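Long-range contacts in N-terminal acetyltransferase B complex subunit NAT3 (PDB 5K04), which transfers an acetyl group to the N-terminal amino acid of proteins as the acetyltransferase subunit of the NatB complex, using acetyl-coenzyme A as the acetyl donor: residues T2-F7 with L42-V47; V78-Q83 with S91-E96; F132-G137 with D155-R160. All blocks are in the same frame, centred on the assembly; numbering follows the deposited sequence.

In the fold
All three contacts involve one mixed seven-stranded sheet. Interactions 1 and 3 are antiparallel strand pairs at its two outer margins, their centres about 27 Å apart on opposite sides of the chain's centre; interaction 2 packs an inner strand against helix 89-96. Interaction 1 is mostly buried, its edge strand 3-6 covered in part by the partner subunit, and closes on a stack of two phenylalanines. Interaction 3 is more open and relies on an arginine-phenylalanine stack, an arginine-aspartate salt bridge and a beta bulge. The nearly central interaction 2 has no cross-segment hydrogen bond, while Ser91 hydrogen-bonds coenzyme A. Interactions 1 and 2 touch through a probable hydrogen bond between Tyr44 OH and Leu93 O.

Interaction 1 (T2-F7 with L42-V47); sequences TSIKPF and LFYKSV
Phe7 lays its ring on that of Phe43 in an offset stack, centroids 3.9 Å apart and planes only 12° from parallel. From the base of Phe7 outward, CB sits 3.2 Å from Phe43 O and also beside Phe43 CD1; CG lies 3.3 Å from Phe43 CE1, which stands over the centre of the Phe7 ring. Farther out, CD1 and CE1 of Phe7 rest on Phe43 CZ, and the tip, Phe7 CZ, meets the same atom at 3.6 Å. CG of Phe7 is anti to its backbone N (chi1 -169°), which places it against Phe43 CE1. Leu36 of helix 29-38 packs against both side chains. The backbones form the antiparallel pairing of the first two strands of the GNAT fold, with Ser3-Val47 and Lys5-Lys45 as hydrogen-bonded pairs, though the bond from Val47 N to Ser3 O is weak. Lys5 N and Lys45 N each bond the other residue's carbonyl, and Phe7 N reaches Phe43 O at 3.1 Å. On the face carrying Ile4 and Ser46, Ile4 CG2 meets Tyr44 CD1 at 3.8 Å, near helix 89-96. The other face holds both lysines, Lys45 CE lying 3.9 Å from Lys5 CB. Their ammonium groups part: Lys45 NZ pairs with Asp11, while Lys5 NZ forms a salt bridge with Asp249 of the partner subunit, whose backbone N also bonds Ser3 OG.

Interaction 2 (V78-Q83 with S91-E96); sequences VTVLDQ and SKLCLE. Unlike the reference sequence in segment 78-83: Leu81 (reference Ser). With COA (coenzyme A), chain D.
Val78 meets helix 89-96 with both methyl groups: CG1 lies 4.1 Å from Leu93 CD1 and CG2 3.9 Å from Cys94 SG. This is the strand-turn-helix unit of the GNAT fold that cradles the pyrophosphate of coenzyme A, the turn and the first residues of the helix carrying the family's R-x-x-G-x-A pattern from Arg85 through Gly88 to Ala90. The strand and helix axes approach to 9.0 Å at 146°, so the two run roughly antiparallel. The side chains of Val78 and Leu93 run by one another in opposing senses, and Tyr124 of helix 118-126 touches both Val78 and Cys94 to close the packed part. Beyond it the contact thins. Val80 CG2 reaches Leu93 CD1 only at 4.3 Å, and the same methyl also approaches the phosphate oxygen O5A of coenzyme A at 3.5 Å. After Val80 the chain turns away from the helix, and Leu81, which differs from the reference sequence, and Gln83 pack on Asn557 of the partner subunit. On the outer side of the helix Leu95 is exposed, while Lys92 NZ bonds Phe245 O of the partner subunit. No hydrogen bond joins the two segments; Ser91 instead bonds the cofactor. Gly88 N and Ala90 N also bond coenzyme A, and the start of the helix would favour its negative charge. Ser91 OG stands beside its own backbone N (chi1 -58°), and both donate to a single phosphate oxygen of coenzyme A, O1A, from OG at 2.7 Å and from N at 2.9 Å.

Interaction 3 (F132-G137 with D155-R160); sequences FRRVVG and DAFDMR
Asp158 O is gripped by two successive backbone N-H groups, Phe132 N at 2.8 Å and, more weakly, Arg133 N at 3.3 Å. This is a classic beta bulge: one extra residue sits opposite Asp158 in an otherwise regular antiparallel ladder. Beyond it Asp158 N bonds Arg133 O, and Val135 and Ala156 exchange both of their backbone bonds. At the bulge, the guanidinium of Arg160 lies flat over one face of the Phe132 ring, centres 3.6 Å apart and planes at 2°, a cation-pi stack with CE2 of the ring under the middle of the guanidinium. Phe132 CG is anti to its backbone N (chi1 180°), where it meets Arg160 CD. Asp158 OD2 forms a long salt bridge to Arg160 NE, 3.5 Å, which would steady the stacked cation. At the far end, Arg134 NH2 forms a salt bridge with Asp155 OD2 at 2.9 Å; the oxygen lies near the guanidinium plane, while the donor comes from its anti side, tilted 29° out of the carboxylate plane. Between the ends, Val135 CG2 rests 3.8 Å from Ala156 CB. Strand 130-135 is an outermost strand of the sheet within this chain, and strand 156-162 joins it to strand 108-114, where Phe108 makes a second cation-pi contact with Arg160; on the face carrying Phe157 and Met159, helix 118-126 packs through Arg121 and Tyr124.

Interaction 1 (T2-F7 with L42-V47)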
loop_
_atom_site.group_PDB
_atom_site.type_symbol
_atom_site.label_atom_id
_atom_site.label_comp_id
_atom_site.label_asym_id
_atom_site.label_seq_id
_atom_site.Cartn_x
_atom_site.Cartn_y
_atom_site.Cartn_z
ATOM N N THR B 2 19.860 13.137 -8.457
ATOM C CA THR B 2 19.091 12.835 -7.255
ATOM C C THR B 2 18.801 14.109 -6.474
ATOM O O THR B 2 19.594 15.063 -6.462
ATOM C CB THR B 2 19.818 11.807 -6.333
ATOM O OG1 THR B 2 20.575 12.472 -5.322
ATOM C CG2 THR B 2 20.734 10.901 -7.162
ATOM N N SER B 3 17.624 14.137 -5.872
ATOM C CA SER B 3 17.292 15.108 -4.848
ATOM C C SER B 3 16.868 14.340 -3.603
ATOM O O SER B 3 16.447 13.182 -3.677
ATOM C CB SER B 3 16.189 16.075 -5.313
ATOM O OG SER B 3 16.505 16.621 -6.591
ATOM N N ILE B 4 17.002 14.973 -2.446
ATOM C CA ILE B 4 16.701 14.329 -1.179
ATOM C C ILE B 4 15.477 14.993 -0.570
ATOM O O ILE B 4 15.381 16.229 -0.528
ATOM C CB ILE B 4 17.918 14.367 -0.239
ATOM C CG1 ILE B 4 18.957 13.361 -0.751
ATOM C CG2 ILE B 4 17.521 14.000 1.170
ATOM C CD1 ILE B 4 20.275 13.393 -0.015
ATOM N N LYS B 5 14.536 14.165 -0.116
ATOM C CA LYS B 5 13.274 14.591 0.465
ATOM C C LYS B 5 12.996 13.829 1.756
ATOM O O LYS B 5 13.445 12.690 1.937
ATOM C CB LYS B 5 12.085 14.388 -0.488
ATOM C CG LYS B 5 12.235 14.943 -1.903
ATOM C CD LYS B 5 12.378 16.456 -1.965
ATOM C CE LYS B 5 12.693 16.868 -3.405
ATOM N NZ LYS B 5 13.083 18.319 -3.558
ATOM N N PRO B 6 12.246 14.440 2.669
ATOM C CA PRO B 6 11.840 13.724 3.870
ATOM C C PRO B 6 10.919 12.579 3.515
ATOM O O PRO B 6 10.057 12.691 2.635
ATOM C CB PRO B 6 11.111 14.786 4.694
ATOM C CG PRO B 6 11.591 16.091 4.145
ATOM C CD PRO B 6 11.790 15.841 2.681
ATOM N N PHE B 7 11.107 11.479 4.233
ATOM C CA PHE B 7 10.292 10.301 4.057
ATOM C C PHE B 7 8.963 10.492 4.777
ATOM O O PHE B 7 8.899 11.084 5.864
ATOM C CB PHE B 7 11.048 9.085 4.589
ATOM C CG PHE B 7 10.436 7.774 4.226
ATOM C CD1 PHE B 7 9.463 7.210 5.029
ATOM C CD2 PHE B 7 10.864 7.075 3.099
ATOM C CE1 PHE B 7 8.907 5.972 4.722
ATOM C CE2 PHE B 7 10.311 5.841 2.788
ATOM C CZ PHE B 7 9.322 5.290 3.599
ATOM N N LEU B 42 16.188 11.739 10.212
ATOM C CA LEU B 42 17.150 10.707 9.848
ATOM C C LEU B 42 16.502 9.625 8.998
ATOM O O LEU B 42 17.049 8.528 8.845
ATOM C CB LEU B 42 17.793 10.110 11.105
ATOM C CG LEU B 42 18.376 11.109 12.136
ATOM C CD1 LEU B 42 19.316 10.424 13.126
ATOM C CD2 LEU B 42 19.094 12.272 11.473
ATOM N N PHE B 43 15.341 9.929 8.441
ATOM C CA PHE B 43 14.600 9.025 7.570
ATOM C C PHE B 43 14.239 9.879 6.354
ATOM O O PHE B 43 13.252 10.629 6.345
ATOM C CB PHE B 43 13.379 8.435 8.287
ATOM C CG PHE B 43 12.782 7.218 7.606
ATOM C CD1 PHE B 43 13.168 6.847 6.323
ATOM C CD2 PHE B 43 11.812 6.454 8.260
ATOM C CE1 PHE B 43 12.611 5.744 5.701
ATOM C CE2 PHE B 43 11.250 5.339 7.649
ATOM C CZ PHE B 43 11.657 4.983 6.362
ATOM N N TYR B 44 15.082 9.789 5.337
ATOM C CA TYR B 44 14.916 10.566 4.124
ATOM C C TYR B 44 15.156 9.666 2.923
ATOM O O TYR B 44 15.762 8.592 3.017
ATOM C CB TYR B 44 15.860 11.780 4.077
ATOM C CG TYR B 44 17.289 11.450 4.422
ATOM C CD1 TYR B 44 18.195 11.047 3.443
ATOM C CD2 TYR B 44 17.743 11.546 5.726
ATOM C CE1 TYR B 44 19.534 10.754 3.769
ATOM C CE2 TYR B 44 19.071 11.245 6.066
ATOM C CZ TYR B 44 19.954 10.850 5.088
ATOM O OH TYR B 44 21.247 10.540 5.436
ATOM N N LYS B 45 14.675 10.143 1.787
ATOM C CA LYS B 45 14.664 9.381 0.561
ATOM C C LYS B 45 15.349 10.177 -0.538
ATOM O O LYS B 45 15.375 11.416 -0.531
ATOM C CB LYS B 45 13.230 9.036 0.135
ATOM C CG LYS B 45 12.341 10.265 -0.124
ATOM C CD LYS B 45 11.022 9.865 -0.782
ATOM C CE LYS B 45 10.121 11.061 -1.049
ATOM N NZ LYS B 45 8.808 10.573 -1.594
ATOM N N SER B 46 15.926 9.435 -1.472
ATOM C CA SER B 46 16.410 10.010 -2.710
ATOM C C SER B 46 15.310 9.889 -3.748
ATOM O O SER B 46 14.486 8.972 -3.701
ATOM C CB SER B 46 17.689 9.317 -3.193
ATOM O OG SER B 46 17.505 7.914 -3.372
ATOM N N VAL B 47 15.318 10.829 -4.690
ATOM C CA VAL B 47 14.251 11.011 -5.666
ATOM C C VAL B 47 14.894 11.472 -6.967
ATOM O O VAL B 47 15.900 12.188 -6.957
ATOM C CB VAL B 47 13.211 12.002 -5.084
ATOM C CG1 VAL B 47 12.607 12.858 -6.117
ATOM C CG2 VAL B 47 12.138 11.256 -4.252
HETATM O O HOH W 1 15.378 15.225 -8.407
#

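Interaction 2 (V78-Q83 with S91-E96)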
loop_
_atom_site.group_PDB
_atom_site.type_symbol
_atom_site.label_atom_id
_atom_site.label_comp_id
_atom_site.label_asym_id
_atom_site.label_seq_id
_atom_site.Cartn_x
_atom_site.Cartn_y
_atom_site.Cartn_z
ATOM N N VAL B 78 20.057 1.337 4.486
ATOM C CA VAL B 78 20.301 2.056 3.244
ATOM C C VAL B 78 20.017 1.100 2.096
ATOM O O VAL B 78 20.513 -0.031 2.098
ATOM C CB VAL B 78 21.752 2.555 3.134
ATOM C CG1 VAL B 78 21.867 3.601 2.048
ATOM C CG2 VAL B 78 22.234 3.086 4.447
ATOM N N THR B 79 19.235 1.552 1.115
ATOM C CA THR B 79 18.993 0.794 -0.102
ATOM C C THR B 79 18.837 1.756 -1.261
ATOM O O THR B 79 18.394 2.894 -1.098
ATOM C CB THR B 79 17.744 -0.104 -0.047
ATOM O OG1 THR B 79 16.643 0.602 0.553
ATOM C CG2 THR B 79 18.041 -1.317 0.741
ATOM N N VAL B 80 19.171 1.258 -2.440
ATOM C CA VAL B 80 19.128 2.019 -3.673
ATOM C C VAL B 80 18.461 1.154 -4.726
ATOM O O VAL B 80 18.806 -0.023 -4.879
ATOM C CB VAL B 80 20.541 2.440 -4.117
ATOM C CG1 VAL B 80 20.510 3.135 -5.482
ATOM C CG2 VAL B 80 21.170 3.332 -3.058
ATOM N N LEU B 81 17.479 1.728 -5.419
ATOM C CA LEU B 81 16.864 1.085 -6.576
ATOM C C LEU B 81 17.924 0.663 -7.595
ATOM O O LEU B 81 18.877 1.400 -7.859
ATOM C CB LEU B 81 15.859 2.050 -7.215
ATOM C CG LEU B 81 15.083 1.560 -8.426
ATOM C CD1 LEU B 81 14.321 0.326 -8.019
ATOM C CD2 LEU B 81 14.149 2.666 -8.954
ATOM N N ASP B 82 17.739 -0.540 -8.172
ATOM C CA ASP B 82 18.719 -1.126 -9.095
ATOM C C ASP B 82 19.087 -0.190 -10.249
ATOM O O ASP B 82 20.247 -0.139 -10.667
ATOM C CB ASP B 82 18.178 -2.452 -9.646
ATOM C CG ASP B 82 16.801 -2.309 -10.281
ATOM O OD1 ASP B 82 16.296 -1.169 -10.375
ATOM O OD2 ASP B 82 16.217 -3.344 -10.681
ATOM N N GLN B 83 18.107 0.553 -10.785
ATOM C CA GLN B 83 18.379 1.430 -11.925
ATOM C C GLN B 83 19.390 2.511 -11.575
ATOM O O GLN B 83 20.084 3.021 -12.461
ATOM C CB GLN B 83 17.085 2.083 -12.427
ATOM C CG GLN B 83 15.925 1.128 -12.700
ATOM C CD GLN B 83 16.119 0.282 -13.960
ATOM O OE1 GLN B 83 16.502 0.791 -15.015
ATOM N NE2 GLN B 83 15.847 -1.017 -13.849
ATOM N N SER B 91 26.394 6.015 -1.232
ATOM C CA SER B 91 27.410 6.810 -0.552
ATOM C C SER B 91 26.889 8.209 -0.211
ATOM O O SER B 91 27.207 8.752 0.854
ATOM C CB SER B 91 28.667 6.870 -1.420
ATOM O OG SER B 91 29.156 5.570 -1.689
ATOM N N LYS B 92 26.066 8.797 -1.090
ATOM C CA LYS B 92 25.521 10.128 -0.823
ATOM C C LYS B 92 24.536 10.109 0.344
ATOM O O LYS B 92 24.574 10.992 1.207
ATOM C CB LYS B 92 24.848 10.695 -2.078
ATOM C CG LYS B 92 23.646 11.617 -1.784
ATOM C CD LYS B 92 23.071 12.310 -3.031
ATOM C CE LYS B 92 23.581 13.743 -3.145
ATOM N NZ LYS B 92 23.130 14.615 -1.994
ATOM N N LEU B 93 23.647 9.110 0.375
ATOM C CA LEU B 93 22.690 8.968 1.473
ATOM C C LEU B 93 23.395 8.820 2.823
ATOM O O LEU B 93 22.962 9.406 3.827
ATOM C CB LEU B 93 21.786 7.761 1.212
ATOM C CG LEU B 93 20.767 7.922 0.081
ATOM C CD1 LEU B 93 20.207 6.573 -0.323
ATOM C CD2 LEU B 93 19.639 8.856 0.499
ATOM N N CYS B 94 24.484 8.041 2.860
ATOM C CA CYS B 94 25.249 7.886 4.095
ATOM C C CYS B 94 25.977 9.184 4.464
ATOM O O CYS B 94 25.999 9.583 5.637
ATOM C CB CYS B 94 26.225 6.698 3.956
ATOM S SG CYS B 94 25.510 5.086 3.710
ATOM N N LEU B 95 26.532 9.885 3.466
ATOM C CA LEU B 95 27.273 11.119 3.725
ATOM C C LEU B 95 26.363 12.284 4.142
ATOM O O LEU B 95 26.788 13.157 4.901
ATOM C CB LEU B 95 28.076 11.489 2.488
ATOM C CG LEU B 95 29.357 10.698 2.246
ATOM C CD1 LEU B 95 30.085 11.265 1.025
ATOM C CD2 LEU B 95 30.257 10.740 3.479
ATOM N N GLU B 96 25.115 12.304 3.667
ATOM C CA GLU B 96 24.161 13.347 4.049
ATOM C C GLU B 96 23.879 13.362 5.557
ATOM O O GLU B 96 23.524 14.409 6.110
ATOM C CB GLU B 96 22.858 13.149 3.261
ATOM C CG GLU B 96 21.634 13.932 3.762
ATOM C CD GLU B 96 21.734 15.448 3.590
ATOM O OE1 GLU B 96 20.853 16.157 4.134
ATOM O OE2 GLU B 96 22.669 15.936 2.913
HETATM N N1A COA D . 29.443 -5.039 -6.834
HETATM C C2A COA D . 30.901 -4.815 -6.578
HETATM N N3A COA D . 31.078 -3.545 -5.761
HETATM C C4A COA D . 30.027 -2.592 -5.344
HETATM C C5A COA D . 28.485 -2.834 -5.747
HETATM C C6A COA D . 28.221 -4.199 -6.499
HETATM N N6A COA D . 26.924 -4.678 -6.840
HETATM N N7A COA D . 27.550 -1.799 -5.062
HETATM C C8A COA D . 28.344 -0.816 -4.128
HETATM N N9A COA D . 29.830 -1.461 -4.369
HETATM C C1B COA D . 31.015 -0.890 -3.413
HETATM C C2B COA D . 32.368 -0.565 -4.121
HETATM O O2B COA D . 33.617 -1.237 -3.945
HETATM C C3B COA D . 32.031 0.902 -4.261
HETATM O O3B COA D . 32.698 1.990 -4.909
HETATM P P3B COA D . 33.074 2.575 -6.388
HETATM O O7A COA D . 32.337 3.897 -6.515
HETATM O O8A COA D . 34.586 2.824 -6.313
HETATM O O9A COA D . 32.628 1.532 -7.386
HETATM C C4B COA D . 30.910 1.206 -3.128
HETATM O O4B COA D . 30.415 0.004 -2.408
HETATM C C5B COA D . 30.018 2.500 -3.246
HETATM O O5B COA D . 28.966 2.643 -4.205
HETATM P P1A COA D . 27.590 3.438 -4.498
HETATM O O1A COA D . 27.475 4.505 -3.474
HETATM O O2A COA D . 27.609 3.908 -5.921
HETATM O O3A COA D . 26.487 2.342 -4.316
HETATM P P2A COA D . 24.959 2.017 -4.713
HETATM O O4A COA D . 24.996 1.187 -5.963
HETATM O O5A COA D . 24.190 3.245 -4.728
HETATM O O6A COA D . 24.552 1.045 -3.498
HETATM C CBP COA D . 24.043 -1.051 -1.941
HETATM C CCP COA D . 25.113 0.011 -2.679
HETATM C CDP COA D . 24.880 -2.256 -1.118
HETATM C CEP COA D . 23.013 -0.197 -0.903
HETATM C CAP COA D . 23.079 -1.780 -3.190
HETATM O OAP COA D . 23.737 -2.132 -4.384
HETATM C C9P COA D . 21.716 -2.450 -2.650
HETATM O O9P COA D . 21.597 -3.768 -2.341
HETATM N N8P COA D . 20.766 -1.507 -1.926
HETATM C C7P COA D . 19.994 -1.923 -0.617
HETATM C C6P COA D . 20.290 -3.349 -0.022
HETATM C C5P COA D . 21.685 -3.776 0.730
HETATM O O5P COA D . 22.453 -4.800 0.337
HETATM N N4P COA D . 22.121 -2.883 1.823
HETATM C C3P COA D . 23.045 -1.889 2.323
HETATM C C2P COA D . 24.563 -1.828 2.337
HETATM S S1P COA D . 25.586 -2.873 3.331
#

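Interaction 3 (F132-G137 with D155-R160)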
loop_
_atom_site.group_PDB
_atom_site.type_symbol
_atom_site.label_atom_id
_atom_site.label_comp_id
_atom_site.label_asym_id
_atom_site.label_seq_id
_atom_site.Cartn_x
_atom_site.Cartn_y
_atom_site.Cartn_z
ATOM N N PHE B 132 35.211 -1.764 13.921
ATOM C CA PHE B 132 35.455 -1.560 15.343
ATOM C C PHE B 132 35.409 -2.860 16.141
ATOM O O PHE B 132 36.261 -3.082 17.004
ATOM C CB PHE B 132 34.430 -0.555 15.900
ATOM C CG PHE B 132 34.580 -0.260 17.375
ATOM C CD1 PHE B 132 35.603 0.573 17.833
ATOM C CD2 PHE B 132 33.677 -0.781 18.298
ATOM C CE1 PHE B 132 35.738 0.860 19.179
ATOM C CE2 PHE B 132 33.807 -0.502 19.656
ATOM C CZ PHE B 132 34.840 0.318 20.099
ATOM N N ARG B 133 34.456 -3.744 15.858
ATOM C CA ARG B 133 34.264 -4.908 16.711
ATOM C C ARG B 133 33.342 -5.910 16.023
ATOM O O ARG B 133 32.348 -5.526 15.399
ATOM C CB ARG B 133 33.693 -4.496 18.084
ATOM C CG ARG B 133 33.381 -5.657 19.008
ATOM C CD ARG B 133 33.886 -5.482 20.445
ATOM N NE ARG B 133 33.204 -4.419 21.164
ATOM C CZ ARG B 133 33.087 -4.341 22.492
ATOM N NH1 ARG B 133 33.579 -5.280 23.291
ATOM N NH2 ARG B 133 32.452 -3.303 23.021
ATOM N N ARG B 134 33.682 -7.193 16.150
ATOM C CA ARG B 134 32.816 -8.266 15.691
ATOM C C ARG B 134 31.747 -8.543 16.741
ATOM O O ARG B 134 32.029 -8.557 17.944
ATOM C CB ARG B 134 33.633 -9.525 15.419
ATOM C CG ARG B 134 32.832 -10.630 14.759
ATOM C CD ARG B 134 33.609 -11.939 14.693
ATOM N NE ARG B 134 34.233 -12.148 13.390
ATOM C CZ ARG B 134 33.876 -13.093 12.523
ATOM N NH1 ARG B 134 34.516 -13.198 11.366
ATOM N NH2 ARG B 134 32.891 -13.937 12.814
ATOM N N VAL B 135 30.509 -8.754 16.275
ATOM C CA VAL B 135 29.353 -8.981 17.139
ATOM C C VAL B 135 28.531 -10.175 16.650
ATOM O O VAL B 135 28.458 -10.468 15.450
ATOM C CB VAL B 135 28.471 -7.716 17.242
ATOM C CG1 VAL B 135 29.209 -6.614 17.988
ATOM C CG2 VAL B 135 28.065 -7.235 15.861
ATOM N N VAL B 136 27.829 -10.798 17.603
ATOM C CA VAL B 136 27.344 -12.180 17.475
ATOM C C VAL B 136 26.292 -12.322 16.375
ATOM O O VAL B 136 26.390 -13.208 15.517
ATOM C CB VAL B 136 26.790 -12.667 18.827
ATOM C CG1 VAL B 136 25.920 -13.909 18.635
ATOM C CG2 VAL B 136 27.926 -12.937 19.794
ATOM N N GLY B 137 25.240 -11.511 16.424
ATOM C CA GLY B 137 24.128 -11.690 15.509
ATOM C C GLY B 137 22.852 -12.187 16.167
ATOM O O GLY B 137 21.779 -11.613 15.955
ATOM N N ASP B 155 27.332 -13.511 12.185
ATOM C CA ASP B 155 28.098 -12.471 12.853
ATOM C C ASP B 155 28.140 -11.202 12.009
ATOM O O ASP B 155 28.022 -11.234 10.779
ATOM C CB ASP B 155 29.527 -12.947 13.130
ATOM C CG ASP B 155 29.593 -14.050 14.171
ATOM O OD1 ASP B 155 28.533 -14.632 14.508
ATOM O OD2 ASP B 155 30.716 -14.326 14.648
ATOM N N ALA B 156 28.332 -10.073 12.680
ATOM C CA ALA B 156 28.436 -8.796 12.001
ATOM C C ALA B 156 29.676 -8.044 12.465
ATOM O O ALA B 156 30.258 -8.324 13.520
ATOM C CB ALA B 156 27.195 -7.936 12.229
ATOM N N PHE B 157 30.082 -7.093 11.634
ATOM C CA PHE B 157 31.059 -6.087 12.010
ATOM C C PHE B 157 30.311 -4.806 12.359
ATOM O O PHE B 157 29.558 -4.282 11.531
ATOM C CB PHE B 157 32.049 -5.831 10.874
ATOM C CG PHE B 157 33.014 -6.947 10.640
ATOM C CD1 PHE B 157 33.677 -7.536 11.698
ATOM C CD2 PHE B 157 33.271 -7.402 9.350
ATOM C CE1 PHE B 157 34.583 -8.565 11.485
ATOM C CE2 PHE B 157 34.180 -8.438 9.132
ATOM C CZ PHE B 157 34.837 -9.018 10.199
ATOM N N ASP B 158 30.492 -4.328 13.586
ATOM C CA ASP B 158 30.193 -2.938 13.891
ATOM C C ASP B 158 31.305 -2.080 13.319
ATOM O O ASP B 158 32.476 -2.261 13.672
ATOM C CB ASP B 158 30.077 -2.711 15.394
ATOM C CG ASP B 158 29.710 -1.276 15.741
ATOM O OD1 ASP B 158 28.529 -0.916 15.559
ATOM O OD2 ASP B 158 30.593 -0.509 16.182
ATOM N N MET B 159 30.940 -1.171 12.417
ATOM C CA MET B 159 31.861 -0.248 11.776
ATOM C C MET B 159 31.550 1.159 12.261
ATOM O O MET B 159 30.382 1.536 12.394
ATOM C CB MET B 159 31.745 -0.321 10.245
ATOM C CG MET B 159 31.985 -1.724 9.672
ATOM S SD MET B 159 31.910 -1.823 7.905
ATOM C CE MET B 159 33.410 -0.984 7.566
ATOM N N ARG B 160 32.597 1.933 12.524
ATOM C CA ARG B 160 32.438 3.270 13.062
ATOM C C ARG B 160 33.178 4.297 12.219
ATOM O O ARG B 160 34.216 4.007 11.618
ATOM C CB ARG B 160 32.946 3.347 14.485
ATOM C CG ARG B 160 32.113 2.614 15.475
ATOM C CD ARG B 160 32.764 2.758 16.826
ATOM N NE ARG B 160 31.933 2.232 17.899
ATOM C CZ ARG B 160 32.117 2.537 19.180
ATOM N NH1 ARG B 160 33.092 3.363 19.530
ATOM N NH2 ARG B 160 31.325 2.019 20.105
#